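PDB 4CCW: carboxyl esterase NP from Bacillus subtilis, which hydrolyses carboxylic esters, naproxen esters among them, to the alcohol and the free carboxylate. Local coordinates for residues A[230-235]-A[258-263]. Numbering follows the deposited sequence.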
loop_
_atom_site.group_PDB
_atom_site.type_symbol
_atom_site.label_atom_id
_atom_site.label_comp_id
_atom_site.label_asym_id
_atom_site.label_seq_id
_atom_site.Cartn_x
_atom_site.Cartn_y
_atom_site.Cartn_z
ATOM N N ARG A 230 -16.201 -11.879 -8.941
ATOM C CA ARG A 230 -16.343 -13.265 -9.432
ATOM C C ARG A 230 -15.298 -13.610 -10.484
ATOM O O ARG A 230 -14.978 -14.796 -10.699
ATOM C CB ARG A 230 -17.730 -13.475 -10.033
ATOM C CG ARG A 230 -18.826 -13.647 -8.997
ATOM C CD ARG A 230 -20.167 -13.852 -9.675
ATOM N NE ARG A 230 -21.129 -14.374 -8.717
ATOM C CZ ARG A 230 -22.245 -13.754 -8.349
ATOM N NH1 ARG A 230 -22.575 -12.597 -8.884
ATOM N NH2 ARG A 230 -23.046 -14.323 -7.459
ATOM N N SER A 231 -14.791 -12.579 -11.150
ATOM C CA SER A 231 -13.871 -12.773 -12.281
ATOM C C SER A 231 -12.413 -13.029 -11.876
ATOM O O SER A 231 -11.593 -13.382 -12.734
ATOM C CB SER A 231 -13.957 -11.583 -13.245
ATOM O OG SER A 231 -13.127 -10.502 -12.835
ATOM N N ALA A 232 -12.103 -12.881 -10.584
ATOM C CA ALA A 232 -10.728 -13.072 -10.072
ATOM C C ALA A 232 -10.173 -14.437 -10.462
ATOM O O ALA A 232 -10.829 -15.458 -10.248
ATOM C CB ALA A 232 -10.685 -12.907 -8.558
ATOM N N ARG A 233 -8.961 -14.449 -11.016
ATOM C CA ARG A 233 -8.310 -15.701 -11.469
ATOM C C ARG A 233 -6.914 -15.886 -10.850
ATOM O O ARG A 233 -6.091 -16.665 -11.337
ATOM C CB ARG A 233 -8.201 -15.702 -12.997
ATOM C CG ARG A 233 -9.516 -15.922 -13.728
ATOM C CD ARG A 233 -9.270 -16.230 -15.206
ATOM N NE ARG A 233 -9.034 -15.022 -16.002
ATOM C CZ ARG A 233 -8.091 -14.902 -16.935
ATOM N NH1 ARG A 233 -7.250 -15.894 -17.178
ATOM N NH2 ARG A 233 -7.971 -13.775 -17.624
ATOM N N VAL A 234 -6.659 -15.155 -9.774
ATOM C CA VAL A 234 -5.396 -15.179 -9.061
ATOM C C VAL A 234 -5.712 -15.535 -7.594
ATOM O O VAL A 234 -6.673 -15.005 -7.036
ATOM C CB VAL A 234 -4.711 -13.782 -9.153
ATOM C CG1 VAL A 234 -3.401 -13.742 -8.386
ATOM C CG2 VAL A 234 -4.443 -13.405 -10.606
ATOM N N PRO A 235 -4.902 -16.396 -6.955
ATOM C CA PRO A 235 -5.162 -16.653 -5.527
ATOM C C PRO A 235 -4.951 -15.402 -4.689
ATOM O O PRO A 235 -3.963 -14.681 -4.888
ATOM C CB PRO A 235 -4.122 -17.727 -5.140
ATOM C CG PRO A 235 -3.431 -18.120 -6.398
ATOM C CD PRO A 235 -3.691 -17.080 -7.440
ATOM N N SER A 258 -17.887 -14.137 -0.411
ATOM C CA SER A 258 -19.096 -14.483 -1.177
ATOM C C SER A 258 -18.846 -14.580 -2.691
ATOM O O SER A 258 -19.512 -15.362 -3.376
ATOM C CB SER A 258 -20.230 -13.481 -0.887
ATOM O OG SER A 258 -20.704 -13.645 0.467
ATOM N N PHE A 259 -17.900 -13.791 -3.200
ATOM C CA PHE A 259 -17.695 -13.670 -4.656
ATOM C C PHE A 259 -16.326 -14.093 -5.214
ATOM O O PHE A 259 -16.247 -14.584 -6.357
ATOM C CB PHE A 259 -17.977 -12.225 -5.097
ATOM C CG PHE A 259 -19.384 -11.772 -4.832
ATOM C CD1 PHE A 259 -20.415 -12.141 -5.681
ATOM C CD2 PHE A 259 -19.677 -10.965 -3.731
ATOM C CE1 PHE A 259 -21.715 -11.736 -5.437
ATOM C CE2 PHE A 259 -20.978 -10.569 -3.474
ATOM C CZ PHE A 259 -21.997 -10.954 -4.325
ATOM N N VAL A 260 -15.249 -13.881 -4.461
ATOM C CA VAL A 260 -13.901 -14.127 -5.008
ATOM C C VAL A 260 -13.640 -15.635 -5.002
ATOM O O VAL A 260 -13.686 -16.242 -3.952
ATOM C CB VAL A 260 -12.797 -13.389 -4.215
ATOM C CG1 VAL A 260 -11.410 -13.745 -4.734
ATOM C CG2 VAL A 260 -13.012 -11.875 -4.265
ATOM N N PRO A 261 -13.376 -16.228 -6.171
ATOM C CA PRO A 261 -13.292 -17.697 -6.276
ATOM C C PRO A 261 -12.192 -18.326 -5.436
ATOM O O PRO A 261 -12.403 -19.367 -4.817
ATOM C CB PRO A 261 -12.981 -17.914 -7.751
ATOM C CG PRO A 261 -13.635 -16.764 -8.412
ATOM C CD PRO A 261 -13.348 -15.604 -7.506
ATOM N N ASP A 262 -11.017 -17.720 -5.425
ATOM C CA ASP A 262 -9.881 -18.392 -4.825
ATOM C C ASP A 262 -9.388 -17.442 -3.761
ATOM O O ASP A 262 -8.539 -16.590 -4.031
ATOM C CB ASP A 262 -8.817 -18.694 -5.896
ATOM C CG ASP A 262 -7.681 -19.571 -5.391
ATOM O OD1 ASP A 262 -7.528 -19.753 -4.163
ATOM O OD2 ASP A 262 -6.924 -20.087 -6.243
ATOM N N ILE A 263 -9.958 -17.571 -2.561
ATOM C CA ILE A 263 -9.682 -16.629 -1.471
ATOM C C ILE A 263 -9.436 -17.354 -0.144
ATOM O O ILE A 263 -10.073 -18.377 0.140
ATOM C CB ILE A 263 -10.811 -15.566 -1.322
ATOM C CG1 ILE A 263 -10.327 -14.374 -0.499
ATOM C CG2 ILE A 263 -12.082 -16.147 -0.703
ATOM C CD1 ILE A 263 -11.117 -13.101 -0.737
HETATM O O HOH W 1 -9.451 -15.782 -7.297
#
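Arg230 and Phe259 meet with their planes almost perpendicular, guanidinium and ring standing 87° apart, where two connections leading into neighbouring parallel strands of an alpha/beta hydrolase fold run side by side. The guanidinium offers a face and the ring an edge: Phe259 CE1 lies 3.3 Å above the guanidinium plane, displaced toward its rim, and approaches Arg230 NH2 to 3.5 Å. Torsions chi2 -180° and chi3 164° keep the Arg230 chain extended from CG to NE, which brings the guanidinium to the ring edge, while NH1 forms a salt bridge with Glu227. At the backbone, Arg230 CA directs its hydrogen at Phe259 O, a CA-H...O contact of 3.3 Å.

Past the end of helix 249-259 an apolar patch follows, in which Ala232 CB points across to Val260 CG1 and Pro261 CD. Pro261 CG also lies 3.3 Å from Arg230 O. Leu140 of helix 130-141 touches Ala232 as well. Further on, the Asp262 carboxylate lies alongside the Pro235 ring, both side chains pointing the same way, with OD2 of Asp262 3.8 Å from Pro235 CB. Just ahead of the paired parallel strands 236-241 and 263-268, a water accepts from Asp262 N at 3.1 Å and can donate to Val234 O at 2.9 Å or, weakly, to Ala232 O, with more acceptors in reach than it has protons.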